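Local structure of putidaredoxin reductase (Pseudomonas putida, 1Q1R) at residues 4-9 against 29-34; 19-24 against 71-76; 101-106 against 277-282. The protein is the FAD-containing reductase of the cytochrome P450cam monooxygenase system, probably passing electrons from NADH to putidaredoxin. All blocks are in the same frame, centred on the assembly; numbering follows the deposited sequence.

All three contacts belong to one five-stranded parallel sheet of the FAD-binding part of the glutathione reductase fold. Contact 1 pairs the central strand 6-10 with 31-35, and contact 3 pairs 105-108 with the edge strand 279-281; both rest on straight backbone bonds, beside a row of branched apolar side chains in contact 1 and one Leu-Ile pair in contact 3. Contact 2 instead seats helix 14-25, the crossover of contact 1, against the turn leading into edge strand 75-78; its direct hydrogen bonds all come from Arg24, which also reaches Gly30 of contact 1. Each contact has a buried apolar side and a rim nearer solvent: paired amides, a carbonyl-bound guanidinium, and Leu278 beside Arg105, respectively.

Contact 1 of 3, residues 4-9 against 29-34; sequences NDNVVI and EGNIRL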
loop_
_atom_site.group_PDB
_atom_site.type_symbol
_atom_site.label_atom_id
_atom_site.label_comp_id
_atom_site.label_asym_id
_atom_site.label_seq_id
_atom_site.Cartn_x
_atom_site.Cartn_y
_atom_site.Cartn_z
ATOM N N ASN A 4 -33.654 1.594 -5.702
ATOM C CA ASN A 4 -34.136 0.234 -5.500
ATOM C C ASN A 4 -32.986 -0.763 -5.565
ATOM O O ASN A 4 -33.002 -1.790 -4.884
ATOM C CB ASN A 4 -35.181 -0.117 -6.563
ATOM C CG ASN A 4 -35.748 -1.513 -6.387
ATOM O OD1 ASN A 4 -35.026 -2.508 -6.479
ATOM N ND2 ASN A 4 -37.050 -1.594 -6.132
ATOM N N ASP A 5 -31.992 -0.455 -6.389
ATOM C CA ASP A 5 -30.840 -1.330 -6.537
ATOM C C ASP A 5 -30.006 -1.362 -5.265
ATOM O O ASP A 5 -29.667 -0.319 -4.704
ATOM C CB ASP A 5 -29.971 -0.873 -7.710
ATOM C CG ASP A 5 -30.669 -1.031 -9.044
ATOM O OD1 ASP A 5 -31.694 -0.353 -9.262
ATOM O OD2 ASP A 5 -30.193 -1.839 -9.870
ATOM N N ASN A 6 -29.685 -2.569 -4.810
ATOM C CA ASN A 6 -28.881 -2.743 -3.610
ATOM C C ASN A 6 -27.438 -3.042 -3.995
ATOM O O ASN A 6 -27.171 -3.860 -4.878
ATOM C CB ASN A 6 -29.421 -3.897 -2.759
ATOM C CG ASN A 6 -30.877 -3.716 -2.385
ATOM O OD1 ASN A 6 -31.277 -2.662 -1.892
ATOM N ND2 ASN A 6 -31.678 -4.753 -2.610
ATOM N N VAL A 7 -26.507 -2.373 -3.329
ATOM C CA VAL A 7 -25.098 -2.592 -3.603
ATOM C C VAL A 7 -24.433 -3.220 -2.389
ATOM O O VAL A 7 -24.630 -2.773 -1.259
ATOM C CB VAL A 7 -24.381 -1.265 -3.959
ATOM C CG1 VAL A 7 -24.603 -0.237 -2.862
ATOM C CG2 VAL A 7 -22.896 -1.516 -4.161
ATOM N N VAL A 8 -23.663 -4.275 -2.628
ATOM C CA VAL A 8 -22.947 -4.960 -1.558
ATOM C C VAL A 8 -21.449 -4.775 -1.776
ATOM O O VAL A 8 -20.931 -5.021 -2.869
ATOM C CB VAL A 8 -23.270 -6.469 -1.530
ATOM C CG1 VAL A 8 -22.398 -7.171 -0.499
ATOM C CG2 VAL A 8 -24.746 -6.676 -1.205
ATOM N N ILE A 9 -20.762 -4.330 -0.733
ATOM C CA ILE A 9 -19.327 -4.099 -0.799
ATOM C C ILE A 9 -18.631 -5.066 0.149
ATOM O O ILE A 9 -18.877 -5.046 1.350
ATOM C CB ILE A 9 -18.998 -2.643 -0.387
ATOM C CG1 ILE A 9 -19.754 -1.669 -1.299
ATOM C CG2 ILE A 9 -17.499 -2.402 -0.462
ATOM C CD1 ILE A 9 -19.749 -0.223 -0.818
ATOM N N GLU A 29 -29.233 6.444 -4.202
ATOM C CA GLU A 29 -30.417 6.366 -3.341
ATOM C C GLU A 29 -30.707 4.963 -2.822
ATOM O O GLU A 29 -31.426 4.798 -1.836
ATOM C CB GLU A 29 -31.648 6.873 -4.099
ATOM C CG GLU A 29 -31.639 8.365 -4.406
ATOM C CD GLU A 29 -31.934 9.215 -3.183
ATOM O OE1 GLU A 29 -31.160 9.142 -2.202
ATOM O OE2 GLU A 29 -32.944 9.954 -3.203
ATOM N N GLY A 30 -30.157 3.957 -3.492
ATOM C CA GLY A 30 -30.383 2.585 -3.079
ATOM C C GLY A 30 -29.732 2.242 -1.752
ATOM O O GLY A 30 -29.212 3.115 -1.057
ATOM N N ASN A 31 -29.762 0.962 -1.400
ATOM C CA ASN A 31 -29.169 0.495 -0.155
ATOM C C ASN A 31 -27.705 0.124 -0.349
ATOM O O ASN A 31 -27.320 -0.424 -1.384
ATOM C CB ASN A 31 -29.939 -0.714 0.370
ATOM C CG ASN A 31 -31.348 -0.363 0.789
ATOM O OD1 ASN A 31 -31.560 0.266 1.827
ATOM N ND2 ASN A 31 -32.321 -0.752 -0.025
ATOM N N ILE A 32 -26.895 0.427 0.658
ATOM C CA ILE A 32 -25.469 0.132 0.616
ATOM C C ILE A 32 -25.088 -0.739 1.806
ATOM O O ILE A 32 -25.303 -0.365 2.957
ATOM C CB ILE A 32 -24.635 1.430 0.667
ATOM C CG1 ILE A 32 -25.076 2.373 -0.456
ATOM C CG2 ILE A 32 -23.148 1.101 0.547
ATOM C CD1 ILE A 32 -24.432 3.741 -0.402
ATOM N N ARG A 33 -24.526 -1.907 1.526
ATOM C CA ARG A 33 -24.115 -2.810 2.589
ATOM C C ARG A 33 -22.617 -3.063 2.573
ATOM O O ARG A 33 -22.076 -3.559 1.589
ATOM C CB ARG A 33 -24.846 -4.152 2.479
ATOM C CG ARG A 33 -25.903 -4.364 3.550
ATOM C CD ARG A 33 -26.086 -5.845 3.856
ATOM N NE ARG A 33 -26.848 -6.064 5.085
ATOM C CZ ARG A 33 -28.157 -5.868 5.201
ATOM N NH1 ARG A 33 -28.863 -5.450 4.156
ATOM N NH2 ARG A 33 -28.762 -6.086 6.362
ATOM N N LEU A 34 -21.955 -2.708 3.670
ATOM C CA LEU A 34 -20.525 -2.929 3.818
ATOM C C LEU A 34 -20.386 -4.185 4.653
ATOM O O LEU A 34 -20.938 -4.261 5.746
ATOM C CB LEU A 34 -19.862 -1.766 4.555
ATOM C CG LEU A 34 -19.256 -0.616 3.754
ATOM C CD1 LEU A 34 -18.786 0.452 4.717
ATOM C CD2 LEU A 34 -18.087 -1.119 2.904
#
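The carboxamides of Asn6 and Asn31 stand side by side, pointing the same way, their planes turned 41° apart. Asn6 OD1 lies close to the amide plane of Asn31 and takes an N-H from Asn31 ND2 (2.9 Å), the donor meeting that oxygen nearly along the C=O axis. The same OD1 also lies 3.3 Å from Asn31 CB. Were Asn6 an alanine, the Asn31 amide would probably lose this acceptor and be freer to turn. Beneath the amides the backbones are laced in parallel register: Val7 N donates to Asn31 O (2.9 Å), Arg33 N to Val7 O (2.9 Å) and Ile9 N to Arg33 O (2.8 Å), all close to straight. Strands 6-10 and 31-35, joined through helix 14-25, form the first beta-alpha-beta unit of a Rossmann-type FAD-binding domain. On the face that carries Val7, Ile9, Ile32 and Leu34, the side chains pack under that helix, where Leu23 meets Val7 and both Val19 and Ala20 meet Ile9. Val7 CG1 sits between its own backbone N and carbonyl carbon (chi1 55°), a position that brings it within 3.6 Å of Ile32 CG1 and close to Asn31 O. Farther along, Ile9 CG2 touches Leu34 CD2 at 3.6 Å, while Ile9 CD1 reaches back to Ile32 CG2. At the opening of the pair the absence of a side chain on Gly30 lets its CA come within 3.4 Å of Asp5 O in a CA-H...O contact.

Contact 2 of 3, residues 19-24 against 71-76; sequences VAFGLR and AAQNIQ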
loop_
_atom_site.group_PDB
_atom_site.type_symbol
_atom_site.label_atom_id
_atom_site.label_comp_id
_atom_site.label_asym_id
_atom_site.label_seq_id
_atom_site.Cartn_x
_atom_site.Cartn_y
_atom_site.Cartn_z
ATOM N N VAL A 19 -15.807 3.629 -1.346
ATOM C CA VAL A 19 -16.814 3.338 -2.363
ATOM C C VAL A 19 -18.182 3.622 -1.744
ATOM O O VAL A 19 -19.019 4.313 -2.331
ATOM C CB VAL A 19 -16.753 1.859 -2.815
ATOM C CG1 VAL A 19 -18.015 1.489 -3.593
ATOM C CG2 VAL A 19 -15.526 1.632 -3.684
ATOM N N ALA A 20 -18.389 3.102 -0.538
ATOM C CA ALA A 20 -19.647 3.282 0.177
ATOM C C ALA A 20 -20.040 4.753 0.328
ATOM O O ALA A 20 -21.123 5.160 -0.104
ATOM C CB ALA A 20 -19.561 2.616 1.553
ATOM N N PHE A 21 -19.169 5.551 0.942
ATOM C CA PHE A 21 -19.466 6.964 1.136
ATOM C C PHE A 21 -19.438 7.759 -0.162
ATOM O O PHE A 21 -20.173 8.735 -0.307
ATOM C CB PHE A 21 -18.510 7.585 2.160
ATOM C CG PHE A 21 -18.810 7.188 3.578
ATOM C CD1 PHE A 21 -18.286 6.018 4.114
ATOM C CD2 PHE A 21 -19.665 7.956 4.360
ATOM C CE1 PHE A 21 -18.611 5.618 5.406
ATOM C CE2 PHE A 21 -19.997 7.565 5.652
ATOM C CZ PHE A 21 -19.470 6.394 6.176
ATOM N N GLY A 22 -18.596 7.345 -1.102
ATOM C CA GLY A 22 -18.526 8.039 -2.374
ATOM C C GLY A 22 -19.850 7.866 -3.091
ATOM O O GLY A 22 -20.395 8.805 -3.674
ATOM N N LEU A 23 -20.368 6.646 -3.029
ATOM C CA LEU A 23 -21.636 6.291 -3.645
ATOM C C LEU A 23 -22.747 7.202 -3.131
ATOM O O LEU A 23 -23.464 7.827 -3.910
ATOM C CB LEU A 23 -21.959 4.835 -3.314
ATOM C CG LEU A 23 -22.304 3.856 -4.436
ATOM C CD1 LEU A 23 -21.491 4.146 -5.679
ATOM C CD2 LEU A 23 -22.041 2.443 -3.936
ATOM N N ARG A 24 -22.876 7.284 -1.811
ATOM C CA ARG A 24 -23.907 8.110 -1.197
ATOM C C ARG A 24 -23.653 9.600 -1.408
ATOM O O ARG A 24 -24.549 10.424 -1.225
ATOM C CB ARG A 24 -23.994 7.815 0.304
ATOM C CG ARG A 24 -25.248 8.361 0.954
ATOM C CD ARG A 24 -26.480 7.628 0.442
ATOM N NE ARG A 24 -26.655 6.332 1.088
ATOM C CZ ARG A 24 -27.482 5.386 0.655
ATOM N NH1 ARG A 24 -28.210 5.584 -0.435
ATOM N NH2 ARG A 24 -27.599 4.248 1.324
ATOM N N ALA A 71 -24.483 5.603 10.105
ATOM C CA ALA A 71 -25.916 5.706 10.353
ATOM C C ALA A 71 -26.515 6.876 9.578
ATOM O O ALA A 71 -27.528 6.725 8.888
ATOM C CB ALA A 71 -26.176 5.877 11.851
ATOM N N ALA A 72 -25.879 8.037 9.693
ATOM C CA ALA A 72 -26.337 9.249 9.021
ATOM C C ALA A 72 -26.421 9.104 7.504
ATOM O O ALA A 72 -27.403 9.517 6.895
ATOM C CB ALA A 72 -25.423 10.418 9.381
ATOM N N GLN A 73 -25.391 8.529 6.893
ATOM C CA GLN A 73 -25.375 8.344 5.446
ATOM C C GLN A 73 -26.112 7.074 5.046
ATOM O O GLN A 73 -26.109 6.676 3.879
ATOM C CB GLN A 73 -23.934 8.294 4.931
ATOM C CG GLN A 73 -23.213 9.626 5.015
ATOM C CD GLN A 73 -23.953 10.723 4.274
ATOM O OE1 GLN A 73 -24.206 10.616 3.072
ATOM N NE2 GLN A 73 -24.306 11.783 4.990
ATOM N N ASN A 74 -26.744 6.444 6.027
ATOM C CA ASN A 74 -27.503 5.224 5.805
ATOM C C ASN A 74 -26.684 4.137 5.109
ATOM O O ASN A 74 -27.101 3.576 4.094
ATOM C CB ASN A 74 -28.760 5.538 4.987
ATOM C CG ASN A 74 -29.928 4.645 5.355
ATOM O OD1 ASN A 74 -29.893 3.429 5.146
ATOM N ND2 ASN A 74 -30.970 5.247 5.918
ATOM N N ILE A 75 -25.507 3.856 5.659
ATOM C CA ILE A 75 -24.641 2.814 5.123
ATOM C C ILE A 75 -24.601 1.718 6.180
ATOM O O ILE A 75 -24.166 1.949 7.307
ATOM C CB ILE A 75 -23.206 3.330 4.863
ATOM C CG1 ILE A 75 -23.226 4.367 3.734
ATOM C CG2 ILE A 75 -22.287 2.163 4.504
ATOM C CD1 ILE A 75 -21.858 4.919 3.375
ATOM N N GLN A 76 -25.077 0.533 5.818
ATOM C CA GLN A 76 -25.104 -0.583 6.751
ATOM C C GLN A 76 -23.735 -1.241 6.843
ATOM O O GLN A 76 -23.195 -1.723 5.849
ATOM C CB GLN A 76 -26.154 -1.604 6.307
ATOM C CG GLN A 76 -27.528 -0.990 6.075
ATOM C CD GLN A 76 -28.531 -1.994 5.548
ATOM O OE1 GLN A 76 -28.869 -2.966 6.227
ATOM N NE2 GLN A 76 -29.013 -1.767 4.329
HETATM O O HOH W 1 -21.193 10.417 1.752
#
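Arg24 holds two successive backbone carbonyls of the 71-76 turn with one edge of its guanidinium: NE to Gln73 O and NH2 to Asn74 O, each 2.9 Å. The first donor meets its carbonyl nearly head-on; the second comes from above the carbonyl plane, and both bonds are noticeably bent. Turns at chi2 (67°) and chi3 (79°) fold the arginine chain round to present this edge, while NH1 bonds Gly30 O and Trp28 O. Gln73 and Asn74 close helix 67-72 in a Schellman motif, with Asn74 as its C-prime residue, so the arginine charge sits where it would probably be favoured by the partial negative charge at the helix C-terminus. Gln73 folds past the arginine in the opposite direction, its OE1 3.3 Å from Arg24 CG, and a water donates both to this OE1 and to Phe21 O. Deeper in, Ile75 CD1 stands over the centre of the Phe21 ring, 3.6 Å from the centroid and only 4° off the normal, a CH-pi contact. The same methyl lies 3.7 Å from Ala20 CB, while Gln73 CG approaches the ring obliquely. Tyr70 meets Phe21 edge-to-face and Arg65 adds a cation-pi contact. Helix 14-25 packs on the sheet, Ala20 meeting Leu34 and Ile9, with Val19 and Leu23 between strand 6-10 and helix 302-316.

Contact 3 of 3, residues 101-106 against 277-282; sequences LDYDRL and PLIMAV
Leu106 and Ile279, both buried, make the tight part of this contact, their side chains lying side by side with Leu106 CD2 4.0 Å from Ile279 CG1. Two nearly straight backbone bonds fix the pair: Leu106 N to Leu278 O, 2.9 Å, and Met280 N to Leu106 O, 2.8 Å. The Leu106 carbonyl oxygen also receives a CA-H...O contact from Ile279 CA at 3.3 Å. Tyr103 closes the apolar side. With CG set between its backbone N and carbonyl carbon (chi1 68°), Leu106 CB lies over one face of its ring, toward the rim, and the hydroxyl reaches Ile279, OH to CD1 3.9 Å. Through this bridge strand 279-281 joins as the edge strand of the parallel sheet next to 105-108; the chain returns to it after building a second Rossmann-type domain, as in glutathione reductase relatives. Tyr103 and Leu106 also touch Val93 of the adjoining antiparallel sheet, and Met280 packs against Ile312 and Leu316 of helix 302-316. The Leu278 side is partly exposed, and no bond of its side chain holds it. Leu278 CB rests 3.7 Å from Asp104 O and at the edge of the Tyr103 ring, and Leu278 CD1 lies in plane at the edge of the Arg105 guanidinium, 4.0 Å from NE. Asp104 CB points away from 277-282, and its OD2 accepts a hydrogen bond from Asn6 N.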
loop_
_atom_site.group_PDB
_atom_site.type_symbol
_atom_site.label_atom_id
_atom_site.label_comp_id
_atom_site.label_asym_id
_atom_site.label_seq_id
_atom_site.Cartn_x
_atom_site.Cartn_y
_atom_site.Cartn_z
ATOM N N LEU A 101 -26.848 -12.559 1.052
ATOM C CA LEU A 101 -27.279 -11.190 0.797
ATOM C C LEU A 101 -27.451 -10.976 -0.699
ATOM O O LEU A 101 -26.561 -11.310 -1.482
ATOM C CB LEU A 101 -26.249 -10.195 1.337
ATOM C CG LEU A 101 -25.903 -10.259 2.826
ATOM C CD1 LEU A 101 -24.827 -9.224 3.135
ATOM C CD2 LEU A 101 -27.148 -10.008 3.664
ATOM N N ASP A 102 -28.594 -10.420 -1.091
ATOM C CA ASP A 102 -28.869 -10.164 -2.500
ATOM C C ASP A 102 -28.218 -8.860 -2.945
ATOM O O ASP A 102 -28.113 -7.907 -2.169
ATOM C CB ASP A 102 -30.378 -10.082 -2.754
ATOM C CG ASP A 102 -31.105 -11.355 -2.371
ATOM O OD1 ASP A 102 -30.614 -12.453 -2.710
ATOM O OD2 ASP A 102 -32.177 -11.256 -1.738
ATOM N N TYR A 103 -27.787 -8.822 -4.202
ATOM C CA TYR A 103 -27.149 -7.631 -4.737
ATOM C C TYR A 103 -27.521 -7.371 -6.186
ATOM O O TYR A 103 -27.809 -8.295 -6.947
ATOM C CB TYR A 103 -25.623 -7.754 -4.620
ATOM C CG TYR A 103 -24.989 -8.805 -5.516
ATOM C CD1 TYR A 103 -24.806 -8.575 -6.882
ATOM C CD2 TYR A 103 -24.562 -10.025 -4.995
ATOM C CE1 TYR A 103 -24.211 -9.534 -7.705
ATOM C CE2 TYR A 103 -23.965 -10.991 -5.807
ATOM C CZ TYR A 103 -23.794 -10.738 -7.161
ATOM O OH TYR A 103 -23.209 -11.692 -7.965
ATOM N N ASP A 104 -27.524 -6.096 -6.555
ATOM C CA ASP A 104 -27.802 -5.690 -7.923
ATOM C C ASP A 104 -26.432 -5.296 -8.454
ATOM O O ASP A 104 -26.121 -5.479 -9.631
ATOM C CB ASP A 104 -28.754 -4.493 -7.952
ATOM C CG ASP A 104 -30.156 -4.857 -7.506
ATOM O OD1 ASP A 104 -30.753 -5.764 -8.125
ATOM O OD2 ASP A 104 -30.662 -4.243 -6.543
ATOM N N ARG A 105 -25.614 -4.768 -7.545
ATOM C CA ARG A 105 -24.248 -4.341 -7.832
ATOM C C ARG A 105 -23.342 -4.848 -6.711
ATOM O O ARG A 105 -23.598 -4.597 -5.537
ATOM C CB ARG A 105 -24.170 -2.810 -7.912
ATOM C CG ARG A 105 -24.392 -2.238 -9.306
ATOM C CD ARG A 105 -25.712 -2.686 -9.888
ATOM N NE ARG A 105 -25.624 -2.902 -11.328
ATOM C CZ ARG A 105 -25.666 -1.935 -12.237
ATOM N NH1 ARG A 105 -25.802 -0.670 -11.860
ATOM N NH2 ARG A 105 -25.567 -2.237 -13.524
ATOM N N LEU A 106 -22.289 -5.566 -7.080
ATOM C CA LEU A 106 -21.351 -6.106 -6.106
ATOM C C LEU A 106 -19.958 -5.498 -6.288
ATOM O O LEU A 106 -19.445 -5.412 -7.407
ATOM C CB LEU A 106 -21.278 -7.629 -6.244
ATOM C CG LEU A 106 -20.372 -8.388 -5.270
ATOM C CD1 LEU A 106 -20.810 -8.117 -3.838
ATOM C CD2 LEU A 106 -20.425 -9.879 -5.580
ATOM N N PRO A 277 -20.195 -8.452 -15.303
ATOM C CA PRO A 277 -20.717 -7.086 -15.412
ATOM C C PRO A 277 -21.202 -6.442 -14.115
ATOM O O PRO A 277 -20.932 -5.267 -13.865
ATOM C CB PRO A 277 -21.850 -7.233 -16.423
ATOM C CG PRO A 277 -21.340 -8.307 -17.325
ATOM C CD PRO A 277 -20.788 -9.313 -16.343
ATOM N N LEU A 278 -21.921 -7.204 -13.297
ATOM C CA LEU A 278 -22.454 -6.672 -12.048
ATOM C C LEU A 278 -21.443 -6.699 -10.899
ATOM O O LEU A 278 -21.730 -6.207 -9.809
ATOM C CB LEU A 278 -23.719 -7.443 -11.635
ATOM C CG LEU A 278 -24.860 -7.650 -12.644
ATOM C CD1 LEU A 278 -25.251 -6.330 -13.291
ATOM C CD2 LEU A 278 -24.423 -8.642 -13.701
ATOM N N ILE A 279 -20.266 -7.269 -11.140
ATOM C CA ILE A 279 -19.239 -7.350 -10.102
ATOM C C ILE A 279 -17.996 -6.530 -10.442
ATOM O O ILE A 279 -17.379 -6.719 -11.492
ATOM C CB ILE A 279 -18.784 -8.812 -9.866
ATOM C CG1 ILE A 279 -19.992 -9.705 -9.560
ATOM C CG2 ILE A 279 -17.792 -8.867 -8.705
ATOM C CD1 ILE A 279 -19.649 -11.185 -9.486
ATOM N N MET A 280 -17.631 -5.622 -9.543
ATOM C CA MET A 280 -16.450 -4.785 -9.731
ATOM C C MET A 280 -15.414 -5.106 -8.650
ATOM O O MET A 280 -15.736 -5.746 -7.648
ATOM C CB MET A 280 -16.835 -3.302 -9.647
ATOM C CG MET A 280 -17.878 -2.859 -10.661
ATOM S SD MET A 280 -18.309 -1.104 -10.523
ATOM C CE MET A 280 -19.220 -1.094 -9.053
ATOM N N ALA A 281 -14.172 -4.678 -8.865
ATOM C CA ALA A 281 -13.097 -4.884 -7.894
ATOM C C ALA A 281 -12.432 -3.525 -7.680
ATOM O O ALA A 281 -12.470 -2.672 -8.567
ATOM C CB ALA A 281 -12.088 -5.895 -8.409
ATOM N N VAL A 282 -11.817 -3.323 -6.515
ATOM C CA VAL A 282 -11.200 -2.032 -6.209
ATOM C C VAL A 282 -10.138 -2.131 -5.110
ATOM O O VAL A 282 -10.254 -2.953 -4.200
ATOM C CB VAL A 282 -12.295 -1.032 -5.759
ATOM C CG1 VAL A 282 -12.972 -1.548 -4.501
ATOM C CG2 VAL A 282 -11.713 0.350 -5.527
#